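Local coordinates for protein DNA helicase RecQ (Deinococcus radiodurans, PDB 2RHF) that probably couples ATP hydrolysis to 3'-5' unwinding of duplex DNA, and is represented here by its C-terminal regulatory HRDC domain, at residues A[53-57]-A[58-62]; A[36-40]-A[41-45]; A[65-68]-A[69-73]. All coordinates share one frame; numbering follows the deposited sequence.

Interaction 1: A[53-57]-A[58-62]. With PO4 (phosphate ion), chain B.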
loop_
_atom_site.group_PDB
_atom_site.type_symbol
_atom_site.label_atom_id
_atom_site.label_comp_id
_atom_site.label_asym_id
_atom_site.label_seq_id
_atom_site.Cartn_x
_atom_site.Cartn_y
_atom_site.Cartn_z
ATOM N N PRO A 53 -10.762 1.004 1.517
ATOM C CA PRO A 53 -11.347 2.165 0.837
ATOM C C PRO A 53 -10.349 2.930 -0.027
ATOM O O PRO A 53 -9.220 3.198 0.395
ATOM C CB PRO A 53 -11.832 3.052 1.995
ATOM C CG PRO A 53 -12.015 2.139 3.134
ATOM C CD PRO A 53 -10.969 1.070 2.980
ATOM N N GLY A 54 -10.773 3.276 -1.236
ATOM C CA GLY A 54 -10.006 4.154 -2.090
ATOM C C GLY A 54 -8.942 3.487 -2.931
ATOM O O GLY A 54 -8.347 4.136 -3.788
ATOM N N LEU A 55 -8.682 2.194 -2.700
ATOM C CA LEU A 55 -7.631 1.513 -3.445
ATOM C C LEU A 55 -8.090 1.112 -4.846
ATOM O O LEU A 55 -7.568 1.606 -5.824
ATOM C CB LEU A 55 -7.067 0.322 -2.659
ATOM C CG LEU A 55 -5.878 -0.394 -3.291
ATOM C CD1 LEU A 55 -4.698 0.542 -3.481
ATOM C CD2 LEU A 55 -5.487 -1.582 -2.444
ATOM N N GLY A 56 -9.085 0.231 -4.930
ATOM C CA GLY A 56 -9.710 -0.124 -6.215
ATOM C C GLY A 56 -9.012 -1.235 -6.968
ATOM O O GLY A 56 -7.840 -1.531 -6.724
ATOM N N GLU A 57 -9.731 -1.842 -7.908
ATOM C CA GLU A 57 -9.238 -3.026 -8.597
ATOM C C GLU A 57 -8.015 -2.794 -9.482
ATOM O O GLU A 57 -7.126 -3.651 -9.550
ATOM C CB GLU A 57 -10.347 -3.703 -9.401
ATOM C CG GLU A 57 -9.903 -4.998 -10.079
ATOM C CD GLU A 57 -9.494 -6.104 -9.095
ATOM O OE1 GLU A 57 -9.720 -5.960 -7.871
ATOM O OE2 GLU A 57 -8.946 -7.127 -9.554
ATOM N N LYS A 58 -7.958 -1.652 -10.160
ATOM C CA LYS A 58 -6.830 -1.382 -11.033
ATOM C C LYS A 58 -5.521 -1.405 -10.232
ATOM O O LYS A 58 -4.530 -2.001 -10.655
ATOM C CB LYS A 58 -7.015 -0.044 -11.749
ATOM C CG LYS A 58 -5.986 0.238 -12.821
ATOM C CD LYS A 58 -6.254 1.562 -13.510
ATOM C CE LYS A 58 -5.315 1.766 -14.675
ATOM N NZ LYS A 58 -5.665 2.994 -15.428
ATOM N N ARG A 59 -5.534 -0.755 -9.079
ATOM C CA ARG A 59 -4.353 -0.667 -8.239
ATOM C C ARG A 59 -4.083 -1.972 -7.489
ATOM O O ARG A 59 -2.936 -2.300 -7.214
ATOM C CB ARG A 59 -4.472 0.518 -7.299
ATOM C CG ARG A 59 -4.275 1.840 -8.040
ATOM C CD ARG A 59 -4.747 3.052 -7.272
ATOM N NE ARG A 59 -4.558 4.273 -8.075
ATOM C CZ ARG A 59 -5.332 4.632 -9.107
ATOM N NH1 ARG A 59 -6.373 3.886 -9.466
ATOM N NH2 ARG A 59 -5.059 5.739 -9.788
ATOM N N ILE A 60 -5.125 -2.735 -7.162
ATOM C CA ILE A 60 -4.892 -4.066 -6.602
ATOM C C ILE A 60 -4.141 -4.933 -7.603
ATOM O O ILE A 60 -3.170 -5.617 -7.253
ATOM C CB ILE A 60 -6.198 -4.720 -6.133
ATOM C CG1 ILE A 60 -6.735 -3.963 -4.920
ATOM C CG2 ILE A 60 -5.992 -6.211 -5.812
ATOM C CD1 ILE A 60 -8.134 -4.299 -4.533
ATOM N N GLU A 61 -4.555 -4.883 -8.864
ATOM C CA GLU A 61 -3.880 -5.662 -9.887
ATOM C C GLU A 61 -2.446 -5.209 -10.119
ATOM O O GLU A 61 -1.535 -6.035 -10.200
ATOM C CB GLU A 61 -4.685 -5.653 -11.177
ATOM C CG GLU A 61 -5.994 -6.401 -11.036
ATOM C CD GLU A 61 -6.803 -6.447 -12.308
ATOM O OE1 GLU A 61 -6.248 -6.153 -13.386
ATOM O OE2 GLU A 61 -7.998 -6.788 -12.223
ATOM N N ALA A 62 -2.238 -3.899 -10.190
ATOM C CA ALA A 62 -0.929 -3.352 -10.497
ATOM C C ALA A 62 0.034 -3.433 -9.317
ATOM O O ALA A 62 1.212 -3.733 -9.503
ATOM C CB ALA A 62 -1.057 -1.912 -10.964
HETATM P P PO4 B . -7.835 5.633 -12.593
HETATM O O1 PO4 B . -6.460 6.194 -12.311
HETATM O O2 PO4 B . -8.847 6.761 -12.673
HETATM O O3 PO4 B . -7.873 4.897 -13.926
HETATM O O4 PO4 B . -8.236 4.631 -11.531
HETATM O O HOH W 1 -7.507 1.336 -8.528
#
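Backbone hydrogen bonds start helix 57-76 here, with I60 N donating to G56 O at 3.0 Å and E61 N to E57 O at 2.9 Å. G56 is the N-cap. The G-L-G run before the helix start resembles the hairpin of helix-hairpin-helix motifs. G54 and G56 both have positive phi, which favours glycine. The L55 side chain, between them in sequence, is buried; its CG is anti to the backbone N (chi1 -175°), and this brings its methyl end to the helix. Its CD2 lies 3.7 Å from I60 CG1, the two side chains crossing at about a right angle. Its CD1 rests on R59 CB. The carbonyl of L55 takes a hydrogen bond from a water, which accepts in turn from R59 N and R59 NH1. The R59 guanidinium meets a phosphate ion edge-on, with phosphorus in its plane. NH1 binds O4 of the phosphate at 2.9 Å, nearly straight at 172°, and NH2 binds O1. K58 NZ, on an extended chain, makes a longer bond to O3 at 3.3 Å, and R59 NH2 also donates to V28 O. The ion probably comes from the crystallisation liquor. On the outer side, the E57 and E61 side chains meet at a slant, their carboxylate planes 79° apart. Such closeness would probably raise the pKa of one of them: E57 OE2 is 2.9 Å from E61 OE2.

Interaction 2: A[36-40]-A[41-45]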
loop_
_atom_site.group_PDB
_atom_site.type_symbol
_atom_site.label_atom_id
_atom_site.label_comp_id
_atom_site.label_asym_id
_atom_site.label_seq_id
_atom_site.Cartn_x
_atom_site.Cartn_y
_atom_site.Cartn_z
ATOM N N GLU A 36 -3.344 5.403 4.737
ATOM C CA GLU A 36 -3.731 5.278 6.121
ATOM C C GLU A 36 -4.605 4.072 6.362
ATOM O O GLU A 36 -4.458 3.403 7.379
ATOM C CB GLU A 36 -4.411 6.547 6.587
ATOM C CG GLU A 36 -3.386 7.647 6.833
ATOM C CD GLU A 36 -3.888 9.034 6.605
ATOM O OE1 GLU A 36 -5.120 9.265 6.596
ATOM O OE2 GLU A 36 -3.025 9.907 6.431
ATOM N N ALA A 37 -5.517 3.793 5.440
ATOM C CA ALA A 37 -6.361 2.613 5.557
ATOM C C ALA A 37 -5.532 1.327 5.448
ATOM O O ALA A 37 -5.791 0.358 6.164
ATOM C CB ALA A 37 -7.466 2.652 4.505
ATOM N N LEU A 38 -4.540 1.309 4.565
ATOM C CA LEU A 38 -3.637 0.166 4.460
ATOM C C LEU A 38 -2.881 -0.069 5.752
ATOM O O LEU A 38 -2.763 -1.202 6.222
ATOM C CB LEU A 38 -2.670 0.349 3.289
ATOM C CG LEU A 38 -3.279 0.273 1.888
ATOM C CD1 LEU A 38 -2.305 0.773 0.840
ATOM C CD2 LEU A 38 -3.750 -1.166 1.570
ATOM N N ALA A 39 -2.370 1.006 6.342
ATOM C CA ALA A 39 -1.608 0.892 7.577
ATOM C C ALA A 39 -2.484 0.443 8.742
ATOM O O ALA A 39 -2.042 -0.341 9.580
ATOM C CB ALA A 39 -0.908 2.205 7.905
ATOM N N ALA A 40 -3.721 0.933 8.788
ATOM C CA ALA A 40 -4.642 0.600 9.872
ATOM C C ALA A 40 -5.176 -0.817 9.733
ATOM O O ALA A 40 -5.248 -1.553 10.715
ATOM C CB ALA A 40 -5.801 1.606 9.905
ATOM N N ARG A 41 -5.568 -1.193 8.523
ATOM C CA ARG A 41 -6.221 -2.483 8.293
ATOM C C ARG A 41 -5.232 -3.631 8.139
ATOM O O ARG A 41 -5.592 -4.789 8.341
ATOM C CB ARG A 41 -7.133 -2.410 7.072
ATOM C CG ARG A 41 -8.310 -1.419 7.238
ATOM C CD ARG A 41 -9.112 -1.285 5.966
ATOM N NE ARG A 41 -9.790 -2.540 5.667
ATOM C CZ ARG A 41 -10.986 -2.895 6.135
ATOM N NH1 ARG A 41 -11.682 -2.072 6.912
ATOM N NH2 ARG A 41 -11.487 -4.077 5.826
ATOM N N GLN A 42 -3.991 -3.317 7.773
ATOM C CA GLN A 42 -2.951 -4.333 7.593
ATOM C C GLN A 42 -3.449 -5.535 6.769
ATOM O O GLN A 42 -3.323 -6.678 7.205
ATOM C CB GLN A 42 -2.469 -4.858 8.963
ATOM C CG GLN A 42 -1.767 -3.889 9.927
ATOM C CD GLN A 42 -1.271 -4.626 11.226
ATOM O OE1 GLN A 42 -1.269 -5.863 11.284
ATOM N NE2 GLN A 42 -0.862 -3.868 12.219
ATOM N N PRO A 43 -3.960 -5.299 5.557
ATOM C CA PRO A 43 -4.380 -6.445 4.758
ATOM C C PRO A 43 -3.217 -7.389 4.481
ATOM O O PRO A 43 -2.079 -6.945 4.286
ATOM C CB PRO A 43 -4.852 -5.796 3.462
ATOM C CG PRO A 43 -4.128 -4.509 3.405
ATOM C CD PRO A 43 -4.086 -4.037 4.806
ATOM N N ARG A 44 -3.529 -8.687 4.477
ATOM C CA ARG A 44 -2.522 -9.751 4.319
ATOM C C ARG A 44 -2.830 -10.622 3.119
ATOM O O ARG A 44 -2.068 -11.547 2.808
ATOM C CB ARG A 44 -2.460 -10.650 5.563
ATOM C CG ARG A 44 -2.422 -9.913 6.895
ATOM C CD ARG A 44 -1.183 -9.015 7.033
ATOM N NE ARG A 44 0.089 -9.745 7.003
ATOM C CZ ARG A 44 0.547 -10.484 8.013
ATOM N NH1 ARG A 44 -0.156 -10.603 9.138
ATOM N NH2 ARG A 44 1.710 -11.098 7.898
ATOM N N THR A 45 -3.960 -10.351 2.471
ATOM C CA THR A 45 -4.449 -11.163 1.357
ATOM C C THR A 45 -5.087 -10.260 0.320
ATOM O O THR A 45 -5.445 -9.112 0.613
ATOM C CB THR A 45 -5.554 -12.153 1.803
ATOM O OG1 THR A 45 -6.701 -11.407 2.243
ATOM C CG2 THR A 45 -5.078 -13.063 2.917
#
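R41 N donates to A37 O at 2.8 Å and closes the last regular turn of helix 32-41. The same carbonyl is flanked by the R41 side chain, whose CG comes within 3.3 Å of A37 O. One residue on, Q42 N still reaches L38 O at 2.9 Å. That bond is bent, with an N-H...O angle of 139°. Q42 then takes positive phi (47°) and ends the helix. P43 follows and has no N-H to offer, and this rules out the longer backbone bond that would complete a Schellman motif. Its ring packs back on the last turn instead. P43 CD sits 3.4 Å from L38 O. P43 CG meets the branch tip L38 CD2 at 3.8 Å, the two side chains crossing at about a right angle. L38 gets there with its CG anti to its own carbonyl carbon (chi1 -69°). Q42 CG lies against A39 O, and the amide NE2 bonds to S2 OG, from the residual tag. This C-terminal turn of the helix is wedged among the others of the all-helical domain. L38 packs on L11 of helix 4-22, I67 of helix 57-76 and L49 of helix 46-49, and P43 covers I71 and L49.

Interaction 3: A[65-68]-A[69-73]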
loop_
_atom_site.group_PDB
_atom_site.type_symbol
_atom_site.label_atom_id
_atom_site.label_comp_id
_atom_site.label_asym_id
_atom_site.label_seq_id
_atom_site.Cartn_x
_atom_site.Cartn_y
_atom_site.Cartn_z
ATOM N N GLU A 65 0.395 -7.037 -4.854
ATOM C CA GLU A 65 1.431 -7.910 -4.303
ATOM C C GLU A 65 2.540 -7.096 -3.647
ATOM O O GLU A 65 3.016 -7.456 -2.573
ATOM C CB GLU A 65 1.977 -8.855 -5.370
ATOM C CG GLU A 65 0.977 -9.949 -5.816
ATOM C CD GLU A 65 0.436 -10.842 -4.671
ATOM O OE1 GLU A 65 1.072 -10.940 -3.598
ATOM O OE2 GLU A 65 -0.639 -11.455 -4.863
ATOM N N ARG A 66 2.930 -5.983 -4.260
ATOM C CA ARG A 66 3.945 -5.104 -3.671
ATOM C C ARG A 66 3.475 -4.503 -2.340
ATOM O O ARG A 66 4.266 -4.363 -1.403
ATOM C CB ARG A 66 4.333 -3.977 -4.643
ATOM C CG ARG A 66 4.917 -4.383 -5.967
ATOM C CD ARG A 66 6.402 -4.560 -5.899
ATOM N NE ARG A 66 7.154 -3.322 -5.693
ATOM C CZ ARG A 66 7.511 -2.451 -6.644
ATOM N NH1 ARG A 66 7.152 -2.628 -7.914
ATOM N NH2 ARG A 66 8.235 -1.385 -6.317
ATOM N N ILE A 67 2.200 -4.127 -2.260
ATOM C CA ILE A 67 1.635 -3.599 -1.033
ATOM C C ILE A 67 1.665 -4.657 0.065
ATOM O O ILE A 67 2.081 -4.379 1.196
ATOM C CB ILE A 67 0.198 -3.088 -1.274
ATOM C CG1 ILE A 67 0.220 -1.811 -2.134
ATOM C CG2 ILE A 67 -0.519 -2.839 0.061
ATOM C CD1 ILE A 67 -1.138 -1.414 -2.717
ATOM N N LEU A 68 1.211 -5.864 -0.239
ATOM C CA LEU A 68 1.221 -6.935 0.772
ATOM C C LEU A 68 2.634 -7.211 1.246
ATOM O O LEU A 68 2.858 -7.437 2.427
ATOM C CB LEU A 68 0.595 -8.208 0.223
ATOM C CG LEU A 68 -0.896 -8.118 -0.124
ATOM C CD1 LEU A 68 -1.398 -9.459 -0.646
ATOM C CD2 LEU A 68 -1.734 -7.660 1.081
ATOM N N ASP A 69 3.592 -7.192 0.325
ATOM C CA ASP A 69 4.989 -7.450 0.660
ATOM C C ASP A 69 5.550 -6.334 1.554
ATOM O O ASP A 69 6.313 -6.610 2.484
ATOM C CB ASP A 69 5.773 -7.623 -0.655
ATOM C CG ASP A 69 7.271 -7.785 -0.465
ATOM O OD1 ASP A 69 7.718 -8.497 0.468
ATOM O OD2 ASP A 69 7.996 -7.227 -1.322
ATOM N N ALA A 70 5.191 -5.078 1.285
ATOM C CA ALA A 70 5.625 -3.985 2.154
ATOM C C ALA A 70 5.104 -4.190 3.589
ATOM O O ALA A 70 5.854 -4.079 4.563
ATOM C CB ALA A 70 5.167 -2.639 1.604
ATOM N N ILE A 71 3.821 -4.505 3.709
ATOM C CA ILE A 71 3.218 -4.754 5.006
ATOM C C ILE A 71 3.905 -5.938 5.703
ATOM O O ILE A 71 4.257 -5.850 6.883
ATOM C CB ILE A 71 1.702 -4.976 4.837
ATOM C CG1 ILE A 71 1.027 -3.648 4.441
ATOM C CG2 ILE A 71 1.074 -5.540 6.119
ATOM C CD1 ILE A 71 -0.372 -3.796 3.895
ATOM N N ASN A 72 4.106 -7.039 4.981
ATOM C CA ASN A 72 4.740 -8.212 5.564
ATOM C C ASN A 72 6.166 -7.971 5.986
ATOM O O ASN A 72 6.616 -8.499 7.001
ATOM C CB ASN A 72 4.666 -9.385 4.598
ATOM C CG ASN A 72 3.276 -9.959 4.518
ATOM O OD1 ASN A 72 2.552 -9.947 5.499
ATOM N ND2 ASN A 72 2.899 -10.454 3.360
ATOM N N THR A 73 6.884 -7.154 5.226
ATOM C CA THR A 73 8.264 -6.851 5.565
ATOM C C THR A 73 8.327 -6.143 6.918
ATOM O O THR A 73 9.207 -6.426 7.742
ATOM C CB THR A 73 8.938 -6.028 4.447
ATOM O OG1 THR A 73 8.982 -6.812 3.247
ATOM C CG2 THR A 73 10.367 -5.659 4.822
HETATM O O HOH W 2 7.053 -4.590 -1.988
#
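I67 and I71 lie on the buried face of helix 57-76, the long C-terminal helix of the HRDC bundle. Their side chains lie side by side and point the same way, with I67 CG2 4.0 Å from I71 CD1. In the backbone beneath, I71 N donates to I67 O with an N-H...O angle of 171°. L14 and L7 of helix 4-22 cover I67 and I71 respectively, while L49 touches I67 and L68. The other side of the helix is looser and wet. A water bridges R66 O and D69 OD2, donating to each at 2.9 Å. R66 itself reaches away to salt bridges with E17 and E21. N72 stands at the margin, its CG anti to the carbonyl carbon (chi1 -74°), which brings ND2 back to 3.2 Å from L68 O. The angle there is too poor for a hydrogen bond, and the amide is engaged by OD1, which accepts from R44 NH2. Replacing N72 by an alanine removes that acceptor and would probably leave the R44 guanidinium without this mate and freer to turn. At the exposed end, D69 O is gripped twice, by T73 N and, from the opposite face of its carbonyl plane, by T73 OG1 at 2.8 Å.

All three contacts are local and lie within one HRDC domain, at different depths. Interaction 1 is at the surface, and its chemistry is charged: a bound anion, a bridging water and two crowded acids at a helix start. Interaction 2 is a helix end, mostly apolar and partly buried. Interaction 3 shares helix 57-76 with interaction 1 but lies further along it, with one apolar and one wet side. They touch one another. P53 of interaction 1 packs on A37 and R41 of interaction 2. L55 CD1 reaches I67 CD1 of interaction 3. P43 O of interaction 2 lies against L68 CD2, so the proline turn rests on the long helix.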